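Local coordinates for chitinase (Paenibacillus sp. FPU-7, PDB 5GZT), which probably catalyses the random endo-hydrolysis of beta-1,4 linkages between N-acetylglucosamine units in chitin and chitodextrins, at residues Thr483-Gly488 with Ser495-Val500; Phe533-Trp538 with Thr595-Glu600. All coordinates share one frame; numbering follows the deposited sequence.

Interaction 1: Thr483-Gly488 with Ser495-Val500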
ATOM      1  N   THR B 483      -7.900   6.840  -9.389  1.00 19.08           N
ATOM      2  CA  THR B 483      -7.635   8.203  -9.749  1.00 18.34           C
ATOM      3  C   THR B 483      -6.515   8.267 -10.848  1.00 19.41           C
ATOM      4  O   THR B 483      -5.510   8.981 -10.674  1.00 19.07           O
ATOM      5  CB  THR B 483      -7.277   9.043  -8.515  1.00 17.79           C
ATOM      6  OG1 THR B 483      -6.300   8.363  -7.726  1.00 15.62           O
ATOM      7  CG2 THR B 483      -8.593   9.369  -7.689  1.00 20.26           C
ATOM      8  N   TYR B 484      -6.782   7.612 -11.983  1.00 17.06           N
ATOM      9  CA  TYR B 484      -5.916   7.581 -13.149  1.00 20.59           C
ATOM     10  C   TYR B 484      -6.807   7.261 -14.318  1.00 23.06           C
ATOM     11  O   TYR B 484      -8.017   7.036 -14.114  1.00 21.85           O
ATOM     12  CB  TYR B 484      -4.785   6.585 -12.956  1.00 22.35           C
ATOM     13  CG  TYR B 484      -5.131   5.229 -12.397  1.00 22.99           C
ATOM     14  CD1 TYR B 484      -5.867   4.317 -13.138  1.00 22.43           C
ATOM     15  CD2 TYR B 484      -4.683   4.842 -11.133  1.00 23.82           C
ATOM     16  CE1 TYR B 484      -6.131   3.061 -12.652  1.00 24.36           C
ATOM     17  CE2 TYR B 484      -4.966   3.592 -10.624  1.00 25.83           C
ATOM     18  CZ  TYR B 484      -5.682   2.697 -11.376  1.00 27.25           C
ATOM     19  OH  TYR B 484      -5.951   1.428 -10.873  1.00 32.15           O
ATOM     20  N   ASP B 485      -6.278   7.320 -15.522  1.00 20.19           N
ATOM     21  CA  ASP B 485      -7.026   7.417 -16.718  1.00 23.95           C
ATOM     22  C   ASP B 485      -8.127   8.463 -16.676  1.00 23.89           C
ATOM     23  O   ASP B 485      -9.156   8.290 -17.316  1.00 21.66           O
ATOM     24  CB  ASP B 485      -7.661   6.043 -17.049  1.00 25.14           C
ATOM     25  CG  ASP B 485      -6.616   4.948 -17.148  1.00 28.10           C
ATOM     26  OD1 ASP B 485      -5.485   5.166 -17.658  1.00 24.04           O
ATOM     27  OD2 ASP B 485      -6.894   3.876 -16.607  1.00 28.57           O
ATOM     28  N   LEU B 486      -7.898   9.577 -15.991  1.00 23.89           N
ATOM     29  CA  LEU B 486      -8.926  10.560 -15.839  1.00 23.25           C
ATOM     30  C   LEU B 486      -9.222  11.242 -17.128  1.00 23.67           C
ATOM     31  O   LEU B 486     -10.304  11.790 -17.292  1.00 21.71           O
ATOM     32  CB  LEU B 486      -8.561  11.526 -14.735  1.00 22.70           C
ATOM     33  CG  LEU B 486      -8.517  10.782 -13.412  1.00 21.22           C
ATOM     34  CD1 LEU B 486      -8.193  11.772 -12.293  1.00 22.24           C
ATOM     35  CD2 LEU B 486      -9.847  10.133 -12.992  1.00 25.23           C
ATOM     36  N   HIS B 487      -8.213  11.340 -17.976  1.00 20.93           N
ATOM     37  CA  HIS B 487      -8.274  11.962 -19.308  1.00 19.33           C
ATOM     38  C   HIS B 487      -7.404  11.119 -20.177  1.00 19.13           C
ATOM     39  O   HIS B 487      -6.524  10.393 -19.650  1.00 18.52           O
ATOM     40  CB  HIS B 487      -7.747  13.404 -19.278  1.00 19.11           C
ATOM     41  CG  HIS B 487      -8.651  14.311 -18.480  1.00 20.97           C
ATOM     42  ND1 HIS B 487      -9.925  14.631 -18.924  1.00 22.16           N
ATOM     43  CD2 HIS B 487      -8.550  14.802 -17.232  1.00 17.35           C
ATOM     44  CE1 HIS B 487     -10.547  15.336 -17.987  1.00 21.65           C
ATOM     45  NE2 HIS B 487      -9.730  15.445 -16.958  1.00 21.82           N
ATOM     46  N   GLY B 488      -7.543  11.244 -21.467  1.00 19.19           N
ATOM     47  CA  GLY B 488      -6.869  10.249 -22.358  1.00 19.83           C
ATOM     48  C   GLY B 488      -7.114  10.567 -23.787  1.00 20.79           C
ATOM     49  O   GLY B 488      -7.834  11.526 -24.046  1.00 20.55           O
ATOM     50  N   SER B 495      -4.793  16.587 -21.606  1.00 17.69           N
ATOM     51  CA  SER B 495      -4.787  16.967 -20.216  1.00 16.82           C
ATOM     52  C   SER B 495      -4.040  15.952 -19.402  1.00 16.61           C
ATOM     53  O   SER B 495      -3.348  15.097 -19.925  1.00 18.82           O
ATOM     54  CB  SER B 495      -6.246  17.171 -19.700  1.00 19.05           C
ATOM     55  OG  SER B 495      -6.251  17.882 -18.443  1.00 17.13           O
ATOM     56  N   HIS B 496      -4.095  16.082 -18.094  1.00 16.77           N
ATOM     57  CA  HIS B 496      -3.431  15.149 -17.149  1.00 14.49           C
ATOM     58  C   HIS B 496      -4.313  14.007 -16.868  1.00 17.25           C
ATOM     59  O   HIS B 496      -5.539  14.192 -16.673  1.00 16.63           O
ATOM     60  CB  HIS B 496      -3.129  15.841 -15.808  1.00 14.35           C
ATOM     61  CG  HIS B 496      -2.323  17.082 -15.955  1.00 15.87           C
ATOM     62  ND1 HIS B 496      -1.037  17.076 -16.465  1.00 17.14           N
ATOM     63  CD2 HIS B 496      -2.621  18.378 -15.712  1.00 17.93           C
ATOM     64  CE1 HIS B 496      -0.598  18.322 -16.565  1.00 17.88           C
ATOM     65  NE2 HIS B 496      -1.527  19.135 -16.076  1.00 18.33           N
ATOM     66  N   HIS B 497      -3.767  12.792 -16.848  1.00 16.37           N
ATOM     67  CA  HIS B 497      -4.561  11.583 -16.557  1.00 17.94           C
ATOM     68  C   HIS B 497      -4.608  11.172 -15.094  1.00 18.57           C
ATOM     69  O   HIS B 497      -5.499  10.368 -14.721  1.00 16.28           O
ATOM     70  CB  HIS B 497      -4.137  10.407 -17.484  1.00 16.08           C
ATOM     71  CG  HIS B 497      -3.264   9.360 -16.884  1.00 16.18           C
ATOM     72  ND1 HIS B 497      -1.891   9.304 -17.079  1.00 18.08           N
ATOM     73  CD2 HIS B 497      -3.588   8.227 -16.232  1.00 15.17           C
ATOM     74  CE1 HIS B 497      -1.408   8.226 -16.495  1.00 15.54           C
ATOM     75  NE2 HIS B 497      -2.431   7.539 -16.004  1.00 21.45           N
ATOM     76  N   THR B 498      -3.663  11.659 -14.282  1.00 15.11           N
ATOM     77  CA  THR B 498      -3.555  11.178 -12.927  1.00 15.06           C
ATOM     78  C   THR B 498      -3.056  12.309 -11.998  1.00 17.03           C
ATOM     79  O   THR B 498      -2.401  12.087 -11.014  1.00 14.66           O
ATOM     80  CB  THR B 498      -2.782   9.862 -12.809  1.00 17.29           C
ATOM     81  OG1 THR B 498      -2.962   9.288 -11.474  1.00 15.24           O
ATOM     82  CG2 THR B 498      -1.278  10.044 -13.102  1.00 17.22           C
ATOM     83  N   ALA B 499      -3.469  13.533 -12.305  1.00 15.83           N
ATOM     84  CA  ALA B 499      -2.990  14.673 -11.503  1.00 18.47           C
ATOM     85  C   ALA B 499      -3.547  14.754 -10.102  1.00 19.59           C
ATOM     86  O   ALA B 499      -4.683  14.324  -9.871  1.00 18.46           O
ATOM     87  CB  ALA B 499      -3.322  15.942 -12.229  1.00 18.79           C
ATOM     88  N   VAL B 500      -2.766  15.329  -9.197  1.00 17.34           N
ATOM     89  CA  VAL B 500      -3.196  15.513  -7.837  1.00 19.51           C
ATOM     90  C   VAL B 500      -4.330  16.587  -7.762  1.00 18.85           C
ATOM     91  O   VAL B 500      -5.285  16.372  -7.042  1.00 19.90           O
ATOM     92  CB  VAL B 500      -2.070  15.988  -6.911  1.00 19.37           C
ATOM     93  CG1 VAL B 500      -2.533  16.028  -5.507  1.00 19.38           C
ATOM     94  CG2 VAL B 500      -0.885  15.075  -6.942  1.00 21.29           C
TER

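Interaction 2: Phe533-Trp538 with Thr595-Glu600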
ATOM      1  N   PHE B 533       1.845   3.934 -12.909  1.00 16.03           N
ATOM      2  CA  PHE B 533       3.207   3.751 -13.339  1.00 16.35           C
ATOM      3  C   PHE B 533       3.242   3.662 -14.829  1.00 17.10           C
ATOM      4  O   PHE B 533       4.164   3.013 -15.453  1.00 16.06           O
ATOM      5  CB  PHE B 533       3.866   2.536 -12.686  1.00 17.80           C
ATOM      6  CG  PHE B 533       4.110   2.651 -11.179  1.00 17.20           C
ATOM      7  CD1 PHE B 533       3.671   3.688 -10.398  1.00 18.21           C
ATOM      8  CD2 PHE B 533       4.844   1.626 -10.550  1.00 19.76           C
ATOM      9  CE1 PHE B 533       3.930   3.747  -9.055  1.00 19.07           C
ATOM     10  CE2 PHE B 533       5.096   1.668  -9.193  1.00 19.56           C
ATOM     11  CZ  PHE B 533       4.592   2.698  -8.437  1.00 19.14           C
ATOM     12  N   TYR B 534       2.293   4.382 -15.449  1.00 16.83           N
ATOM     13  CA  TYR B 534       2.191   4.459 -16.881  1.00 16.11           C
ATOM     14  C   TYR B 534       1.604   5.807 -17.280  1.00 15.89           C
ATOM     15  O   TYR B 534       1.130   6.590 -16.408  1.00 16.41           O
ATOM     16  CB  TYR B 534       1.383   3.258 -17.426  1.00 17.38           C
ATOM     17  CG  TYR B 534      -0.081   3.381 -17.053  1.00 19.05           C
ATOM     18  CD1 TYR B 534      -0.538   2.972 -15.828  1.00 20.74           C
ATOM     19  CD2 TYR B 534      -0.971   4.029 -17.897  1.00 20.36           C
ATOM     20  CE1 TYR B 534      -1.886   3.205 -15.437  1.00 20.44           C
ATOM     21  CE2 TYR B 534      -2.311   4.221 -17.531  1.00 22.07           C
ATOM     22  CZ  TYR B 534      -2.750   3.807 -16.286  1.00 20.61           C
ATOM     23  OH  TYR B 534      -4.050   4.050 -15.936  1.00 22.84           O
ATOM     24  N   SER B 535       1.751   6.148 -18.548  1.00 15.68           N
ATOM     25  CA  SER B 535       1.299   7.384 -19.083  1.00 16.27           C
ATOM     26  C   SER B 535       0.081   7.189 -20.011  1.00 18.13           C
ATOM     27  O   SER B 535      -0.136   6.071 -20.527  1.00 16.51           O
ATOM     28  CB  SER B 535       2.387   7.983 -19.940  1.00 16.17           C
ATOM     29  OG  SER B 535       2.767   7.103 -20.978  1.00 15.57           O
ATOM     30  N   ARG B 536      -0.610   8.282 -20.276  1.00 16.08           N
ATOM     31  CA  ARG B 536      -1.614   8.387 -21.356  1.00 18.48           C
ATOM     32  C   ARG B 536      -1.021   9.312 -22.372  1.00 17.32           C
ATOM     33  O   ARG B 536      -0.406  10.347 -21.986  1.00 17.23           O
ATOM     34  CB  ARG B 536      -2.964   8.928 -20.858  1.00 19.29           C
ATOM     35  CG  ARG B 536      -3.698   7.905 -20.040  1.00 19.75           C
ATOM     36  CD  ARG B 536      -4.469   6.959 -21.027  1.00 22.33           C
ATOM     37  NE  ARG B 536      -4.968   5.774 -20.345  1.00 22.66           N
ATOM     38  CZ  ARG B 536      -5.378   4.689 -20.978  1.00 26.84           C
ATOM     39  NH1 ARG B 536      -5.491   4.670 -22.288  1.00 28.60           N
ATOM     40  NH2 ARG B 536      -5.696   3.653 -20.288  1.00 31.18           N
ATOM     41  N   VAL B 537      -1.190   8.945 -23.657  1.00 15.48           N
ATOM     42  CA  VAL B 537      -0.541   9.527 -24.785  1.00 16.47           C
ATOM     43  C   VAL B 537      -1.580  10.098 -25.726  1.00 18.61           C
ATOM     44  O   VAL B 537      -2.642   9.457 -25.905  1.00 18.58           O
ATOM     45  CB  VAL B 537       0.280   8.438 -25.532  1.00 17.38           C
ATOM     46  CG1 VAL B 537       1.016   9.002 -26.688  1.00 18.70           C
ATOM     47  CG2 VAL B 537       1.333   7.815 -24.620  1.00 19.68           C
ATOM     48  N   TRP B 538      -1.292  11.271 -26.310  1.00 17.30           N
ATOM     49  CA  TRP B 538      -2.022  11.808 -27.441  1.00 18.30           C
ATOM     50  C   TRP B 538      -1.054  12.068 -28.578  1.00 21.57           C
ATOM     51  O   TRP B 538       0.022  12.646 -28.355  1.00 20.81           O
ATOM     52  CB  TRP B 538      -2.659  13.142 -27.136  1.00 17.46           C
ATOM     53  CG  TRP B 538      -3.849  13.196 -26.268  1.00 17.69           C
ATOM     54  CD1 TRP B 538      -5.134  13.618 -26.649  1.00 19.29           C
ATOM     55  CD2 TRP B 538      -3.900  13.043 -24.846  1.00 17.74           C
ATOM     56  NE1 TRP B 538      -5.936  13.673 -25.555  1.00 18.20           N
ATOM     57  CE2 TRP B 538      -5.209  13.360 -24.437  1.00 17.34           C
ATOM     58  CE3 TRP B 538      -2.935  12.761 -23.861  1.00 16.99           C
ATOM     59  CZ2 TRP B 538      -5.604  13.338 -23.083  1.00 17.91           C
ATOM     60  CZ3 TRP B 538      -3.318  12.692 -22.532  1.00 17.25           C
ATOM     61  CH2 TRP B 538      -4.648  13.017 -22.151  1.00 20.03           C
ATOM     62  N   THR B 595       3.603  14.647 -30.197  1.00 20.43           N
ATOM     63  CA  THR B 595       3.108  13.743 -29.162  1.00 19.23           C
ATOM     64  C   THR B 595       3.184  14.317 -27.752  1.00 19.22           C
ATOM     65  O   THR B 595       4.269  14.760 -27.331  1.00 16.24           O
ATOM     66  CB  THR B 595       3.878  12.446 -29.263  1.00 19.86           C
ATOM     67  OG1 THR B 595       3.782  11.979 -30.603  1.00 24.34           O
ATOM     68  CG2 THR B 595       3.395  11.472 -28.339  1.00 18.79           C
ATOM     69  N   PHE B 596       2.078  14.222 -27.033  1.00 16.76           N
ATOM     70  CA  PHE B 596       1.930  14.657 -25.648  1.00 16.94           C
ATOM     71  C   PHE B 596       1.755  13.445 -24.724  1.00 18.68           C
ATOM     72  O   PHE B 596       0.983  12.528 -25.001  1.00 15.03           O
ATOM     73  CB  PHE B 596       0.717  15.594 -25.509  1.00 17.46           C
ATOM     74  CG  PHE B 596       0.349  15.910 -24.127  1.00 16.31           C
ATOM     75  CD1 PHE B 596      -0.450  15.070 -23.433  1.00 16.69           C
ATOM     76  CD2 PHE B 596       0.807  17.079 -23.495  1.00 18.77           C
ATOM     77  CE1 PHE B 596      -0.809  15.360 -22.147  1.00 16.83           C
ATOM     78  CE2 PHE B 596       0.465  17.361 -22.190  1.00 16.50           C
ATOM     79  CZ  PHE B 596      -0.335  16.508 -21.521  1.00 16.26           C
ATOM     80  N   ILE B 597       2.502  13.424 -23.621  1.00 15.54           N
ATOM     81  CA  ILE B 597       2.517  12.262 -22.738  1.00 14.76           C
ATOM     82  C   ILE B 597       2.268  12.769 -21.342  1.00 14.54           C
ATOM     83  O   ILE B 597       3.089  13.547 -20.799  1.00 13.77           O
ATOM     84  CB  ILE B 597       3.887  11.548 -22.808  1.00 14.80           C
ATOM     85  CG1 ILE B 597       4.128  11.030 -24.216  1.00 15.54           C
ATOM     86  CG2 ILE B 597       3.942  10.417 -21.810  1.00 15.87           C
ATOM     87  CD1 ILE B 597       5.436  10.338 -24.575  1.00 14.93           C
ATOM     88  N   SER B 598       1.208  12.278 -20.714  1.00 14.57           N
ATOM     89  CA  SER B 598       0.890  12.602 -19.373  1.00 14.60           C
ATOM     90  C   SER B 598       1.303  11.464 -18.531  1.00 14.64           C
ATOM     91  O   SER B 598       0.902  10.389 -18.817  1.00 14.21           O
ATOM     92  CB  SER B 598      -0.632  12.826 -19.182  1.00 14.48           C
ATOM     93  OG  SER B 598      -0.965  12.765 -17.820  1.00 13.52           O
ATOM     94  N   TYR B 599       1.951  11.718 -17.396  1.00 13.56           N
ATOM     95  CA  TYR B 599       2.506  10.645 -16.608  1.00 14.37           C
ATOM     96  C   TYR B 599       2.660  11.044 -15.129  1.00 14.94           C
ATOM     97  O   TYR B 599       2.205  12.129 -14.712  1.00 15.59           O
ATOM     98  CB  TYR B 599       3.842  10.121 -17.260  1.00 13.85           C
ATOM     99  CG  TYR B 599       5.081  11.002 -17.089  1.00 12.54           C
ATOM    100  CD1 TYR B 599       5.253  12.139 -17.872  1.00 13.80           C
ATOM    101  CD2 TYR B 599       6.140  10.643 -16.237  1.00 14.23           C
ATOM    102  CE1 TYR B 599       6.329  12.971 -17.756  1.00 13.18           C
ATOM    103  CE2 TYR B 599       7.273  11.439 -16.186  1.00 12.88           C
ATOM    104  CZ  TYR B 599       7.341  12.603 -16.952  1.00 13.20           C
ATOM    105  OH  TYR B 599       8.411  13.425 -16.887  1.00 12.85           O
ATOM    106  N   GLU B 600       3.193  10.112 -14.363  1.00 15.01           N
ATOM    107  CA  GLU B 600       3.351  10.168 -12.937  1.00 15.61           C
ATOM    108  C   GLU B 600       4.892   9.926 -12.752  1.00 15.89           C
ATOM    109  O   GLU B 600       5.442   9.006 -13.340  1.00 14.98           O
ATOM    110  CB  GLU B 600       2.700   8.960 -12.361  1.00 16.22           C
ATOM    111  CG  GLU B 600       2.698   8.907 -10.861  1.00 16.88           C
ATOM    112  CD  GLU B 600       1.437   9.581 -10.238  1.00 18.87           C
ATOM    113  OE1 GLU B 600       1.435  10.808 -10.107  1.00 16.79           O
ATOM    114  OE2 GLU B 600       0.463   8.880  -9.873  1.00 19.14           O
TER

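Interaction 1: Thr483-Gly488 with Ser495-Val500
S495 begins the second side of the contact with its CB 3.9 Å from H487 CG, an oblique approach to that imidazole. The next residue contributes backbone instead of side chain: H496 O lies in the plane of the H487 ring, at its edge, 3.1 Å from CD2. The two ring nitrogens of H487 are engaged elsewhere, ND1 with D491 OD2 and NE2 with L508 N. H496 CB points away from 483-488, and its NE2 hydrogen-bonds D582 OD2.

H497 has more of its surface covered by the opposite segment than any other residue here. Its carbonyl oxygen accepts L486 N at 2.8 Å, with an N-H...O angle of 168°, on a lone pair in the carbonyl plane. The same oxygen is approached by Y484 CA at 3.2 Å, a CA-H...O contact, and by L486 CB and CG. Its ring runs alongside the D485 carboxylate, whose OD1 hydrogen-bonds Y534 OH and salt-bridges R536 NE, the two planes 18° apart, with CD2 edge-on to D485 N; that approach is short for carbon and nitrogen and its detail is doubtful.

T498 ends the contact. With OG1 anti to the backbone N (chi1 -168°), its hydroxyl swings across to donate to T483 O at 2.7 Å, on a lone pair, and K608 NZ also bonds to OG1. The T498 methyl, CG2, is thereby left over the centre of one face of the H497 ring.

Two irregular strips of backbone are thus held by one main-chain and one hydroxyl bond, consistent with fixing Y484 and D485, which in family 18 enzymes line the catalytic cleft.

Interaction 2: Phe533-Trp538 with Thr595-Glu600
W538 and F596 carry the side-chain contact, as an offset edge-to-face pair: the edge of F596 is directed at the face of the indole's six-membered ring, with centroids 5.4 Å apart and planes at 75°. The closest atoms are W538 CE3 and F596 CD1, at 3.4 Å. F596 has CG anti to its backbone N (chi1 170°), which lays its ring beside the indole. S598 CB lies near the indole plane at its edge, 4.3 Å from W538 CZ3. An alanine in place of W538 would probably leave the F596 edge without its aromatic partner and open a gap beside S598 CB.

At the other end S535 CB is pressed against I597 CG2, a tight 3.4 Å, and lies 3.0 Å from S598 O. Toward the W538 end, V537 CG1 meets T595 CG2 at 3.8 Å.

Backbone bonds position these groups. R536 and S598 form one antiparallel hydrogen-bonded pair, in which S598 N reaches R536 O at 2.8 Å with an N-H...O angle of 173°. W538 and F596 form the other, both bonds measuring 2.9 Å between N and O. V537 and I597 lie between as a non-hydrogen-bonded pair, their side chains on the sheet face opposite to that of W538 and F596.

Further out, S598 OG bonds H497 N and S535 OG bonds I562 O. Strand 561-563 flanks 534-538, and strand 587-591 flanks 596-598, making these two of the three inner strands of a five-stranded antiparallel sheet. Helix 564-570 lies against the face with I597, where L567 touches S535, I597 and Y599.

In the fold
Interaction 1 closes before interaction 2 opens along the chain, and their centres are about 9 Å apart within the first family 18 domain. Residues 483-488 and 495-500 belong to the loop after barrel strand 478-481, whereas 533-538 pairs with 596-598 in the antiparallel sheet of what appears to be the alpha+beta insertion of family 18 chitinases, between barrel strands 527-532 and 619-623. The two meet at D485, whose OD1 lies 2.5 Å from Y534 OH and 2.8 Å from R536 NE, and at H497, whose N bonds S598 OG and whose CE1 packs on Y534 O. G488 O packs against W538 CZ2. This ties the insertion to the barrel mouth, consistent with a wall of the substrate cleft.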